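Local coordinates for protein CurM Sulfotransferase (Moorea producta, PDB 4GBM) that binds PAP, the spent form of the sulfo donor PAPS, and probably transfers a sulfo group to a polyketide intermediate during curacin biosynthesis, at residues P41-T46 with Y167-S172; S45-V50 with P270-H275; Y140-T145 with E194-K199; V174-Q179 with S266-N271. The protein carries 2 engineered substitutions. One frame throughout, in Å; residues are numbered along the deposited sequence.

How the interactions relate
Interactions 1, 2 and 4 gather round the bound adenosine-3'-5'-diphosphate, whereas interaction 3 joins a 3-10 turn and the start of helix 144-153 to helix 189-208, away from the nucleotide. The first two are buried: interaction 1 is polar, with an arginine and a serine sharing a phosphate oxygen, and interaction 2 is largely apolar, setting helix 45-53 against the loop 270-275 beside the adenine. They share Ser45 and Thr46. Interaction 4, only partly buried, uses the far end of helix 166-175, the helix of interaction 1, and shares Pro270 and Asn271 with interaction 2; methionines, a water and a zinc ion enter its chemistry. Interaction 3 runs from a methionine-valine contact to solvent-facing residues, and its helix 189-208 packs on interaction 1.

Interaction 1. Residues P41-T46 with Y167-S172; sequences PRSGST and YSVIES. With A3P (adenosine-3'-5'-diphosphate), chain G.
The 5'-phosphate-binding loop of the sulfotransferase fold, akin to a P-loop, spans residues 41-46, and its Arg42 meets Ser172 of helix 166-175 at the 3'-phosphate of the bound nucleotide. Arg42 NE donates to Ser172 OG over 2.8 Å, close to the guanidinium plane and with an N-H...O angle of 158°. Ser172 OG, held anti to its backbone N (chi1 175°), in turn gives a 2.6 Å hydrogen bond to ligand O1P. Arg42 NH1 donates to the same O1P at 2.9 Å; bends at chi2 and chi3 fold the arginine chain back, and one guanidinium face lies over ligand C5'. One turn earlier on the helix, Val169 fits against the loop backbone, its CG1 3.3 Å from Pro41 O. Gly44 N, at the N-cap of helix 45-53, donates to ligand O5' at 3.0 Å; its positive phi suits glycine. Ser45 N and Thr46 N hold the 5'-phosphate, and Lys136 bonds to both their hydroxyls. An alanine in place of Arg42 would probably leave Ser172 OG without its donor and O1P with less positive charge to balance it. Guanidinium and helix start thus serve the two phosphates of one ligand, probably offsetting their charge in a buried place.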
# COMPACT_ATOMS: atom_id res chain seq x y z
N PRO A 41 3.30 -6.82 3.29
CA PRO A 41 4.53 -6.32 2.68
C PRO A 41 4.98 -7.19 1.50
O PRO A 41 4.68 -8.38 1.45
CB PRO A 41 5.54 -6.46 3.83
CG PRO A 41 4.73 -6.17 5.03
CD PRO A 41 3.42 -6.89 4.77
N ARG A 42 5.71 -6.58 0.56
CA ARG A 42 6.38 -7.27 -0.56
C ARG A 42 5.43 -7.91 -1.58
O ARG A 42 5.79 -8.88 -2.26
CB ARG A 42 7.41 -8.32 -0.06
CG ARG A 42 8.25 -7.91 1.16
CD ARG A 42 8.90 -6.55 0.95
NE ARG A 42 9.80 -6.51 -0.20
CZ ARG A 42 10.45 -5.41 -0.57
NH1 ARG A 42 11.27 -5.44 -1.61
NH2 ARG A 42 10.27 -4.27 0.10
N SER A 43 4.22 -7.36 -1.70
CA SER A 43 3.19 -7.95 -2.56
C SER A 43 2.98 -7.21 -3.87
O SER A 43 2.01 -7.49 -4.59
CB SER A 43 1.86 -8.04 -1.79
OG SER A 43 1.99 -8.89 -0.66
N GLY A 44 3.90 -6.30 -4.20
CA GLY A 44 3.78 -5.47 -5.40
C GLY A 44 2.86 -4.27 -5.20
O GLY A 44 2.32 -3.73 -6.17
N SER A 45 2.69 -3.85 -3.95
CA SER A 45 1.77 -2.73 -3.64
C SER A 45 2.24 -1.41 -4.26
O SER A 45 1.42 -0.63 -4.74
CB SER A 45 1.53 -2.59 -2.13
OG SER A 45 2.70 -2.15 -1.45
N THR A 46 3.55 -1.17 -4.26
CA THR A 46 4.10 0.06 -4.84
C THR A 46 3.89 0.06 -6.35
O THR A 46 3.43 1.07 -6.91
CB THR A 46 5.59 0.25 -4.47
OG1 THR A 46 5.73 0.25 -3.05
CG2 THR A 46 6.12 1.58 -5.03
N TYR A 167 5.37 -17.87 -0.44
CA TYR A 167 6.80 -18.18 -0.65
C TYR A 167 7.53 -16.95 -1.18
O TYR A 167 8.65 -16.64 -0.75
CB TYR A 167 6.98 -19.32 -1.66
CG TYR A 167 6.63 -20.72 -1.21
CD1 TYR A 167 5.99 -20.97 0.02
CD2 TYR A 167 6.91 -21.80 -2.04
CE1 TYR A 167 5.66 -22.28 0.39
CE2 TYR A 167 6.58 -23.10 -1.68
CZ TYR A 167 5.96 -23.33 -0.46
OH TYR A 167 5.64 -24.62 -0.10
N SER A 168 6.89 -16.24 -2.12
CA SER A 168 7.49 -15.06 -2.74
C SER A 168 7.64 -13.94 -1.72
O SER A 168 8.68 -13.28 -1.67
CB SER A 168 6.63 -14.60 -3.91
OG SER A 168 6.46 -15.64 -4.86
N VAL A 169 6.60 -13.73 -0.91
CA VAL A 169 6.65 -12.68 0.10
C VAL A 169 7.72 -12.99 1.14
O VAL A 169 8.49 -12.11 1.52
CB VAL A 169 5.27 -12.49 0.77
CG1 VAL A 169 5.39 -11.59 2.00
CG2 VAL A 169 4.30 -11.87 -0.24
N ILE A 170 7.78 -14.25 1.58
CA ILE A 170 8.74 -14.64 2.61
C ILE A 170 10.19 -14.47 2.12
O ILE A 170 11.02 -13.88 2.83
CB ILE A 170 8.47 -16.06 3.14
CG1 ILE A 170 7.18 -16.06 3.96
CG2 ILE A 170 9.63 -16.54 4.03
CD1 ILE A 170 6.58 -17.45 4.16
N GLU A 171 10.48 -14.95 0.92
CA GLU A 171 11.82 -14.84 0.35
C GLU A 171 12.24 -13.37 0.26
O GLU A 171 13.37 -13.02 0.60
CB GLU A 171 11.88 -15.50 -1.03
CG GLU A 171 13.27 -15.57 -1.66
CD GLU A 171 13.67 -14.30 -2.41
OE1 GLU A 171 12.79 -13.54 -2.83
OE2 GLU A 171 14.89 -14.07 -2.57
N SER A 172 11.31 -12.52 -0.18
CA SER A 172 11.60 -11.11 -0.34
C SER A 172 11.83 -10.42 1.01
O SER A 172 12.81 -9.70 1.19
CB SER A 172 10.44 -10.43 -1.10
OG SER A 172 10.66 -9.03 -1.17
P1 A3P G . 11.45 -7.69 -4.41
O1P A3P G . 12.05 -7.85 -3.04
O2P A3P G . 12.09 -6.58 -5.21
O3P A3P G . 11.30 -8.99 -5.14
P2 A3P G . 5.82 -3.80 -2.14
O4P A3P G . 4.47 -4.24 -1.69
O5P A3P G . 6.87 -3.73 -1.06
O6P A3P G . 5.78 -2.58 -3.02
O5' A3P G . 6.35 -5.00 -3.08
C5' A3P G . 7.71 -5.02 -3.50
C4' A3P G . 7.83 -6.09 -4.55
O4' A3P G . 7.16 -5.66 -5.74
C3' A3P G . 9.26 -6.32 -5.00
O3' A3P G . 9.94 -7.19 -4.08
C2' A3P G . 9.04 -6.92 -6.39
O2' A3P G . 8.89 -8.34 -6.31
C1' A3P G . 7.72 -6.32 -6.86
N9 A3P G . 7.96 -5.32 -7.94
C8 A3P G . 8.50 -4.09 -7.82
N7 A3P G . 8.60 -3.48 -9.03
C5 A3P G . 8.11 -4.35 -9.94
C6 A3P G . 7.90 -4.35 -11.41
N6 A3P G . 8.24 -3.27 -12.15
N1 A3P G . 7.36 -5.47 -11.96
C2 A3P G . 7.00 -6.55 -11.22
N3 A3P G . 7.15 -6.60 -9.88
C4 A3P G . 7.69 -5.55 -9.22

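Interaction 2. Residues S45-V50 with P270-H275; sequences STLLRV and PNFLKH. With ZN (zinc ion), chain D; A3P (adenosine-3'-5'-diphosphate), chain G.
Helix 45-53 passes the loop 270-275 with Thr46 and Pro270 CA atoms 6.5 Å apart and Leu47 and Phe272 almost the same, a gap that side chains fill. Thr46 sets OG1 beside its own backbone N (chi1 -56°), and both donate to O6P of the nucleotide's 5'-phosphate. The hydroxyl oxygen also rests 3.4 Å from Pro270 CB, while methyl CG2 lies near Pro270 CG; a beta-branched threonine can thus serve the phosphate and the proline ring together. Phe272 is met in two ways. Leu47 CD1 comes in at the ring edge, 3.9 Å from Phe272 CE1, the two side chains crossing at about a right angle. Val50 and Phe272 instead meet tip to tip, CG1 to CZ, at 3.6 Å. The second leucine methyl, Leu47 CD2, lies against one face of the adenine, 3.8 Å from its C2, and His275 CD2 approaches the opposite face, 3.7 Å from N7, with its ring tilted. His275 ND1 binds a zinc ion at 2.1 Å, with Asp279 as a further ligand. Asn271 ND2 donates to O2P of the 3'-phosphate at 2.8 Å. Behind the contact, Tyr251 stacks on Phe272, Leu48 packs on strands 35-39 and 158-163 of the central parallel sheet, and Leu47 reaches Val225 of helix 221-226.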
# COMPACT_ATOMS: atom_id res chain seq x y z
N SER A 45 2.69 -3.85 -3.95
CA SER A 45 1.77 -2.73 -3.64
C SER A 45 2.24 -1.41 -4.26
O SER A 45 1.42 -0.63 -4.74
CB SER A 45 1.53 -2.59 -2.13
OG SER A 45 2.70 -2.15 -1.45
N THR A 46 3.55 -1.17 -4.26
CA THR A 46 4.10 0.06 -4.84
C THR A 46 3.89 0.06 -6.35
O THR A 46 3.43 1.07 -6.91
CB THR A 46 5.59 0.25 -4.47
OG1 THR A 46 5.73 0.25 -3.05
CG2 THR A 46 6.12 1.58 -5.03
N LEU A 47 4.20 -1.05 -7.00
CA LEU A 47 3.91 -1.17 -8.43
C LEU A 47 2.45 -0.82 -8.73
O LEU A 47 2.17 0.01 -9.60
CB LEU A 47 4.22 -2.58 -8.93
CG LEU A 47 3.79 -2.88 -10.37
CD1 LEU A 47 4.61 -2.07 -11.38
CD2 LEU A 47 3.96 -4.38 -10.62
N LEU A 48 1.52 -1.41 -7.99
CA LEU A 48 0.10 -1.12 -8.21
C LEU A 48 -0.24 0.36 -7.98
O LEU A 48 -0.93 0.97 -8.80
CB LEU A 48 -0.78 -2.04 -7.35
CG LEU A 48 -2.28 -1.81 -7.53
CD1 LEU A 48 -2.74 -2.04 -8.98
CD2 LEU A 48 -3.06 -2.71 -6.58
N ARG A 49 0.25 0.94 -6.89
CA ARG A 49 -0.08 2.34 -6.62
C ARG A 49 0.50 3.26 -7.70
O ARG A 49 -0.13 4.25 -8.07
CB ARG A 49 0.29 2.76 -5.19
CG ARG A 49 1.72 3.26 -4.97
CD ARG A 49 1.85 4.78 -5.15
NE ARG A 49 3.25 5.17 -5.01
CZ ARG A 49 3.82 6.19 -5.65
NH1 ARG A 49 5.12 6.42 -5.47
NH2 ARG A 49 3.11 6.97 -6.48
N VAL A 50 1.66 2.89 -8.24
CA VAL A 50 2.30 3.68 -9.30
C VAL A 50 1.53 3.55 -10.63
O VAL A 50 1.37 4.53 -11.34
CB VAL A 50 3.80 3.32 -9.46
CG1 VAL A 50 4.41 4.01 -10.68
CG2 VAL A 50 4.57 3.74 -8.19
N PRO A 270 10.93 -0.91 -2.21
CA PRO A 270 10.08 -1.79 -3.03
C PRO A 270 10.78 -2.27 -4.30
O PRO A 270 10.25 -3.13 -5.01
CB PRO A 270 8.88 -0.90 -3.38
CG PRO A 270 9.39 0.49 -3.29
CD PRO A 270 10.45 0.48 -2.20
N ASN A 271 11.96 -1.70 -4.58
CA ASN A 271 12.80 -2.10 -5.71
C ASN A 271 12.16 -1.81 -7.07
O ASN A 271 12.56 -2.37 -8.09
CB ASN A 271 13.24 -3.57 -5.60
CG ASN A 271 14.09 -3.83 -4.37
OD1 ASN A 271 14.92 -3.00 -3.98
ND2 ASN A 271 13.88 -4.99 -3.75
N PHE A 272 11.19 -0.91 -7.05
CA PHE A 272 10.48 -0.50 -8.26
C PHE A 272 11.46 0.05 -9.30
O PHE A 272 11.36 -0.27 -10.49
CB PHE A 272 9.38 0.51 -7.90
CG PHE A 272 8.69 1.10 -9.09
CD1 PHE A 272 7.74 0.36 -9.80
CD2 PHE A 272 8.98 2.39 -9.51
CE1 PHE A 272 7.11 0.89 -10.92
CE2 PHE A 272 8.35 2.94 -10.63
CZ PHE A 272 7.41 2.18 -11.33
N LEU A 273 12.43 0.85 -8.86
CA LEU A 273 13.38 1.45 -9.79
C LEU A 273 14.54 0.53 -10.18
O LEU A 273 15.47 0.96 -10.87
CB LEU A 273 13.86 2.81 -9.27
CG LEU A 273 12.77 3.88 -9.10
CD1 LEU A 273 13.35 5.15 -8.50
CD2 LEU A 273 12.03 4.19 -10.41
N LYS A 274 14.49 -0.73 -9.74
CA LYS A 274 15.41 -1.75 -10.25
C LYS A 274 14.84 -2.49 -11.46
O LYS A 274 15.47 -3.40 -12.01
CB LYS A 274 15.82 -2.73 -9.14
CG LYS A 274 16.73 -2.09 -8.10
CD LYS A 274 17.12 -3.08 -7.01
CE LYS A 274 17.92 -2.41 -5.90
NZ LYS A 274 17.07 -1.48 -5.09
N HIS A 275 13.64 -2.08 -11.88
CA HIS A 275 13.00 -2.60 -13.08
C HIS A 275 12.68 -1.45 -14.02
O HIS A 275 12.79 -0.28 -13.64
CB HIS A 275 11.73 -3.38 -12.69
CG HIS A 275 11.99 -4.49 -11.73
ND1 HIS A 275 12.39 -5.75 -12.12
CD2 HIS A 275 11.94 -4.53 -10.37
CE1 HIS A 275 12.57 -6.52 -11.06
NE2 HIS A 275 12.31 -5.80 -9.99
ZN ZN D . 12.76 -6.57 -14.03
P1 A3P G . 11.45 -7.69 -4.41
O1P A3P G . 12.05 -7.85 -3.04
O2P A3P G . 12.09 -6.58 -5.21
O3P A3P G . 11.30 -8.99 -5.14
P2 A3P G . 5.82 -3.80 -2.14
O4P A3P G . 4.47 -4.24 -1.69
O5P A3P G . 6.87 -3.73 -1.06
O6P A3P G . 5.78 -2.58 -3.02
O5' A3P G . 6.35 -5.00 -3.08
C5' A3P G . 7.71 -5.02 -3.50
C4' A3P G . 7.83 -6.09 -4.55
O4' A3P G . 7.16 -5.66 -5.74
C3' A3P G . 9.26 -6.32 -5.00
O3' A3P G . 9.94 -7.19 -4.08
C2' A3P G . 9.04 -6.92 -6.39
O2' A3P G . 8.89 -8.34 -6.31
C1' A3P G . 7.72 -6.32 -6.86
N9 A3P G . 7.96 -5.32 -7.94
C8 A3P G . 8.50 -4.09 -7.82
N7 A3P G . 8.60 -3.48 -9.03
C5 A3P G . 8.11 -4.35 -9.94
C6 A3P G . 7.90 -4.35 -11.41
N6 A3P G . 8.24 -3.27 -12.15
N1 A3P G . 7.36 -5.47 -11.96
C2 A3P G . 7.00 -6.55 -11.22
N3 A3P G . 7.15 -6.60 -9.88
C4 A3P G . 7.69 -5.55 -9.22

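Interaction 3. Residues Y140-T145 with E194-K199; sequences YAMEPT and EQVWAK
Met142 reaches from the short 3-10 turn 140-142 to Val196 on helix 189-208, within the three-layer alpha/beta fold of the P-loop type. The turn lies on the right-handed beta-alpha-beta crossover that leaves strand 132-136, runs through helix 144-153 and returns in strand 158-163. From CB, which points past the partner helix rather than at it, chi1 (-63°) sets CG beside the backbone N; further bends at chi2 (-62°) and chi3 (-77°) bring SD and then CE to the valine. CB and CG make the approach, and Ser200, one turn further along the helix, also touches this side chain. SD is the first atom to arrive, 3.9 Å from Val196 CG1. CE then settles against both valine methyls, 4.0 Å from CG1 and 4.0 Å from CG2, the two side chains crossing at about a right angle. Methionine suits the task because its unbranched, bendable chain can fold round the two methyls of a beta-branched valine, whose surroundings also include Pro41 and Phe173. Met142 and Lys199 each adopt two conformations, and these contacts belong to one of them. Toward solvent the character changes. Lys199 is extended as far as CE, which lies 3.2 Å from Met142 O, with NZ turned aside at chi4. Beyond it, Glu143 holds the N-cap position of helix 144-153, and Pro144 follows in the first turn, where a residue lacking an N-H costs no helical bond. The lysine's ammonium is hydrogen-bonded to Asn203 OD1, and across the contact Lys199 NZ sits 4.1 Å from Pro144 CD.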
# COMPACT_ATOMS: atom_id res chain seq x y z
N TYR A 140 -1.03 -1.05 7.23
CA TYR A 140 -2.43 -0.98 7.71
C TYR A 140 -2.93 -2.36 8.15
O TYR A 140 -3.62 -2.47 9.16
CB TYR A 140 -3.39 -0.44 6.64
CG TYR A 140 -3.10 0.96 6.16
CD1 TYR A 140 -2.40 1.88 6.95
CD2 TYR A 140 -3.56 1.39 4.91
CE1 TYR A 140 -2.15 3.18 6.49
CE2 TYR A 140 -3.31 2.67 4.44
CZ TYR A 140 -2.61 3.56 5.24
OH TYR A 140 -2.36 4.84 4.78
N ALA A 141 -2.55 -3.39 7.40
CA ALA A 141 -3.02 -4.75 7.64
C ALA A 141 -2.42 -5.39 8.89
O ALA A 141 -2.89 -6.43 9.34
CB ALA A 141 -2.76 -5.62 6.43
N MET A 142 -1.39 -4.76 9.45
CA MET A 142 -0.73 -5.29 10.64
C MET A 142 -1.52 -5.03 11.92
O MET A 142 -1.27 -5.67 12.94
CB MET A 142 0.69 -4.72 10.77
CG MET A 142 1.60 -5.11 9.61
SD MET A 142 1.84 -6.89 9.51
CE MET A 142 3.00 -7.18 10.84
N GLU A 143 -2.46 -4.09 11.87
CA GLU A 143 -3.24 -3.73 13.05
C GLU A 143 -4.73 -3.61 12.72
O GLU A 143 -5.13 -2.68 12.01
CB GLU A 143 -2.75 -2.40 13.64
CG GLU A 143 -1.34 -2.42 14.25
CD GLU A 143 -1.24 -3.28 15.50
OE1 GLU A 143 -0.10 -3.67 15.85
OE2 GLU A 143 -2.27 -3.58 16.14
N PRO A 144 -5.55 -4.54 13.23
CA PRO A 144 -6.99 -4.46 12.98
C PRO A 144 -7.61 -3.10 13.33
O PRO A 144 -8.54 -2.67 12.65
CB PRO A 144 -7.57 -5.56 13.88
CG PRO A 144 -6.48 -6.57 13.92
CD PRO A 144 -5.22 -5.75 14.01
N THR A 145 -7.10 -2.42 14.36
CA THR A 145 -7.63 -1.11 14.73
C THR A 145 -7.36 -0.02 13.69
O THR A 145 -8.13 0.93 13.59
CB THR A 145 -7.17 -0.64 16.14
OG1 THR A 145 -5.75 -0.54 16.18
CG2 THR A 145 -7.65 -1.62 17.22
N GLU A 194 7.00 -15.14 7.73
CA GLU A 194 5.78 -15.93 7.59
C GLU A 194 4.66 -15.36 8.45
O GLU A 194 3.52 -15.24 7.99
CB GLU A 194 6.06 -17.38 7.98
CG GLU A 194 4.86 -18.30 7.83
CD GLU A 194 5.17 -19.73 8.21
OE1 GLU A 194 4.21 -20.49 8.44
OE2 GLU A 194 6.36 -20.11 8.27
N GLN A 195 4.99 -15.00 9.69
CA GLN A 195 4.01 -14.42 10.60
C GLN A 195 3.47 -13.09 10.06
O GLN A 195 2.28 -12.80 10.17
CB GLN A 195 4.60 -14.24 12.00
CG GLN A 195 3.66 -13.61 13.01
CD GLN A 195 4.26 -13.52 14.40
OE1 GLN A 195 4.48 -14.54 15.06
NE2 GLN A 195 4.54 -12.30 14.85
N VAL A 196 4.34 -12.28 9.45
CA VAL A 196 3.89 -11.01 8.86
C VAL A 196 2.89 -11.26 7.72
O VAL A 196 1.83 -10.64 7.67
CB VAL A 196 5.08 -10.13 8.40
CG1 VAL A 196 4.59 -8.95 7.58
CG2 VAL A 196 5.86 -9.63 9.60
N TRP A 197 3.21 -12.21 6.84
CA TRP A 197 2.31 -12.56 5.74
C TRP A 197 0.99 -13.13 6.27
O TRP A 197 -0.09 -12.73 5.82
CB TRP A 197 2.98 -13.54 4.77
CG TRP A 197 2.12 -13.85 3.57
CD1 TRP A 197 2.10 -13.16 2.38
CD2 TRP A 197 1.17 -14.92 3.43
NE1 TRP A 197 1.19 -13.73 1.52
CE2 TRP A 197 0.61 -14.81 2.14
CE3 TRP A 197 0.74 -15.95 4.28
CZ2 TRP A 197 -0.37 -15.70 1.67
CZ3 TRP A 197 -0.23 -16.83 3.81
CH2 TRP A 197 -0.77 -16.70 2.52
N ALA A 198 1.07 -14.04 7.24
CA ALA A 198 -0.11 -14.70 7.79
C ALA A 198 -1.01 -13.72 8.55
O ALA A 198 -2.23 -13.71 8.33
CB ALA A 198 0.30 -15.86 8.71
N LYS A 199 -0.42 -12.90 9.42
CA LYS A 199 -1.19 -11.96 10.22
C LYS A 199 -1.84 -10.87 9.36
O LYS A 199 -3.02 -10.56 9.54
CB LYS A 199 -0.33 -11.34 11.34
CG LYS A 199 -1.03 -10.25 12.14
CD LYS A 199 -0.27 -9.89 13.40
CE LYS A 199 -0.79 -8.59 14.02
NZ LYS A 199 -2.28 -8.58 14.25

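Interaction 4. Residues V174-Q179 with S266-N271; sequences VRMRMQ and SISDPN. With ZN (zinc ion), chain C; A3P (adenosine-3'-5'-diphosphate), chain G.
Met176 and Asn271 reach toward each other tip to tip, joining the chain that leaves helix 166-175 to the loop 266-271; the course of 175-178 runs nearly antiparallel to that of 267-271 (157°). Asn271 ND2 points an N-H at Met176 SD, a weak hydrogen bond of 3.6 Å but fairly straight at 165°. The methionine is bent at both chi2 and chi3, and its methyl CE lies 3.5 Å from Asp269 O, with Ser268 OG also close by. Met178 is disposed otherwise: an extended chi2 carries SD to 3.8 Å from Ser268 CB, and the bend at chi3 (68°) turns CE to Ile267 CD1 at 3.9 Å, those two side chains crossing obliquely. A water bridges the two segments, donating to Met176 O at 2.7 Å and hydrogen-bonded to Ser268 OG, a small hydroxyl suited to such a bridge. The chain turns off the helix by a Schellman motif at Arg177. Arg175 faces the nucleotide edge-on, with P1 of the 3'-phosphate in its guanidinium plane. NH2 donates to O1P at 2.9 Å, and NH1 donates to O1P and O3P while also pairing with Glu171. A leucine in place of Arg175 would probably leave these phosphate oxygens short of donors and Glu171 OE1 without its charged mate. Asp269 OD1 does double duty, binding a zinc ion at 2.0 Å alongside His261 and accepting from Asn271 N in an Asx turn. Asn271 ND2 thus serves both the methionine sulfur, weakly, and the 3'-phosphate, while zinc and the Asx turn probably restrain the loop that carries it.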
# COMPACT_ATOMS: atom_id res chain seq x y z
N VAL A 174 12.78 -11.64 3.89
CA VAL A 174 14.05 -12.10 4.46
C VAL A 174 15.24 -11.48 3.72
O VAL A 174 16.18 -10.99 4.36
CB VAL A 174 14.11 -13.65 4.49
CG1 VAL A 174 15.50 -14.15 4.89
CG2 VAL A 174 13.07 -14.20 5.48
N ARG A 175 15.19 -11.49 2.39
CA ARG A 175 16.25 -10.91 1.56
C ARG A 175 16.47 -9.43 1.88
O ARG A 175 17.62 -8.94 1.90
CB ARG A 175 15.93 -11.10 0.07
CG ARG A 175 16.88 -10.37 -0.90
CD ARG A 175 16.79 -10.88 -2.35
NE ARG A 175 15.42 -11.21 -2.76
CZ ARG A 175 14.48 -10.32 -3.05
NH1 ARG A 175 13.26 -10.73 -3.39
NH2 ARG A 175 14.74 -9.01 -2.99
N MET A 176 15.37 -8.72 2.13
CA MET A 176 15.40 -7.28 2.41
C MET A 176 15.71 -6.96 3.87
O MET A 176 15.82 -5.79 4.25
CB MET A 176 14.09 -6.62 1.96
CG MET A 176 13.84 -6.69 0.45
SD MET A 176 15.16 -5.96 -0.53
CE MET A 176 15.00 -4.23 -0.09
N ARG A 177 15.85 -8.02 4.68
CA ARG A 177 16.24 -7.91 6.09
C ARG A 177 15.27 -7.07 6.91
O ARG A 177 15.68 -6.24 7.74
CB ARG A 177 17.67 -7.39 6.22
CG ARG A 177 18.70 -8.36 5.67
CD ARG A 177 20.10 -7.76 5.60
NE ARG A 177 21.10 -8.81 5.40
CZ ARG A 177 21.30 -9.47 4.26
NH1 ARG A 177 20.58 -9.21 3.18
NH2 ARG A 177 22.24 -10.41 4.21
N MET A 178 13.98 -7.30 6.69
CA MET A 178 12.94 -6.50 7.33
C MET A 178 12.51 -6.98 8.72
O MET A 178 11.70 -6.32 9.37
CB MET A 178 11.72 -6.41 6.41
CG MET A 178 11.98 -5.58 5.17
SD MET A 178 10.64 -5.72 3.99
CE MET A 178 9.32 -4.87 4.85
N GLN A 179 13.05 -8.11 9.18
CA GLN A 179 12.65 -8.67 10.48
C GLN A 179 12.72 -7.67 11.66
O GLN A 179 11.90 -7.75 12.58
CB GLN A 179 13.41 -9.97 10.81
CG GLN A 179 14.93 -9.89 10.71
CD GLN A 179 15.48 -10.24 9.33
OE1 GLN A 179 14.78 -10.15 8.32
NE2 GLN A 179 16.75 -10.63 9.29
N SER A 266 9.62 4.37 2.75
CA SER A 266 9.24 4.49 4.15
C SER A 266 9.91 3.41 4.96
O SER A 266 10.86 3.68 5.69
CB SER A 266 7.72 4.43 4.31
OG SER A 266 7.13 5.58 3.72
N ILE A 267 9.42 2.17 4.80
CA ILE A 267 9.86 1.05 5.64
C ILE A 267 10.93 0.16 5.02
O ILE A 267 11.78 -0.36 5.74
CB ILE A 267 8.67 0.19 6.12
CG1 ILE A 267 7.91 -0.43 4.94
CG2 ILE A 267 7.74 1.03 6.99
CD1 ILE A 267 7.10 -1.67 5.31
N SER A 268 10.89 -0.02 3.70
CA SER A 268 11.93 -0.74 2.99
C SER A 268 12.01 -0.18 1.58
O SER A 268 11.45 0.87 1.30
CB SER A 268 11.64 -2.25 2.95
OG SER A 268 12.76 -2.96 2.47
N ASP A 269 12.72 -0.89 0.71
CA ASP A 269 12.83 -0.51 -0.70
C ASP A 269 11.95 -1.46 -1.51
O ASP A 269 12.18 -2.67 -1.49
CB ASP A 269 14.29 -0.62 -1.17
CG ASP A 269 14.54 0.04 -2.52
OD1 ASP A 269 13.56 0.35 -3.23
OD2 ASP A 269 15.73 0.26 -2.87
N PRO A 270 10.93 -0.91 -2.21
CA PRO A 270 10.08 -1.79 -3.03
C PRO A 270 10.78 -2.27 -4.30
O PRO A 270 10.25 -3.13 -5.01
CB PRO A 270 8.88 -0.90 -3.38
CG PRO A 270 9.39 0.49 -3.29
CD PRO A 270 10.45 0.48 -2.20
N ASN A 271 11.96 -1.70 -4.58
CA ASN A 271 12.80 -2.10 -5.71
C ASN A 271 12.16 -1.81 -7.07
O ASN A 271 12.56 -2.37 -8.09
CB ASN A 271 13.24 -3.57 -5.60
CG ASN A 271 14.09 -3.83 -4.37
OD1 ASN A 271 14.92 -3.00 -3.98
ND2 ASN A 271 13.88 -4.99 -3.75
ZN ZN C . 13.91 1.59 -4.77
P1 A3P G . 11.45 -7.69 -4.41
O1P A3P G . 12.05 -7.85 -3.04
O2P A3P G . 12.09 -6.58 -5.21
O3P A3P G . 11.30 -8.99 -5.14
P2 A3P G . 5.82 -3.80 -2.14
O4P A3P G . 4.47 -4.24 -1.69
O5P A3P G . 6.87 -3.73 -1.06
O6P A3P G . 5.78 -2.58 -3.02
O5' A3P G . 6.35 -5.00 -3.08
C5' A3P G . 7.71 -5.02 -3.50
C4' A3P G . 7.83 -6.09 -4.55
O4' A3P G . 7.16 -5.66 -5.74
C3' A3P G . 9.26 -6.32 -5.00
O3' A3P G . 9.94 -7.19 -4.08
C2' A3P G . 9.04 -6.92 -6.39
O2' A3P G . 8.89 -8.34 -6.31
C1' A3P G . 7.72 -6.32 -6.86
N9 A3P G . 7.96 -5.32 -7.94
C8 A3P G . 8.50 -4.09 -7.82
N7 A3P G . 8.60 -3.48 -9.03
C5 A3P G . 8.11 -4.35 -9.94
C6 A3P G . 7.90 -4.35 -11.41
N6 A3P G . 8.24 -3.27 -12.15
N1 A3P G . 7.36 -5.47 -11.96
C2 A3P G . 7.00 -6.55 -11.22
N3 A3P G . 7.15 -6.60 -9.88
C4 A3P G . 7.69 -5.55 -9.22
O HOH W 1 14.94 -3.28 4.11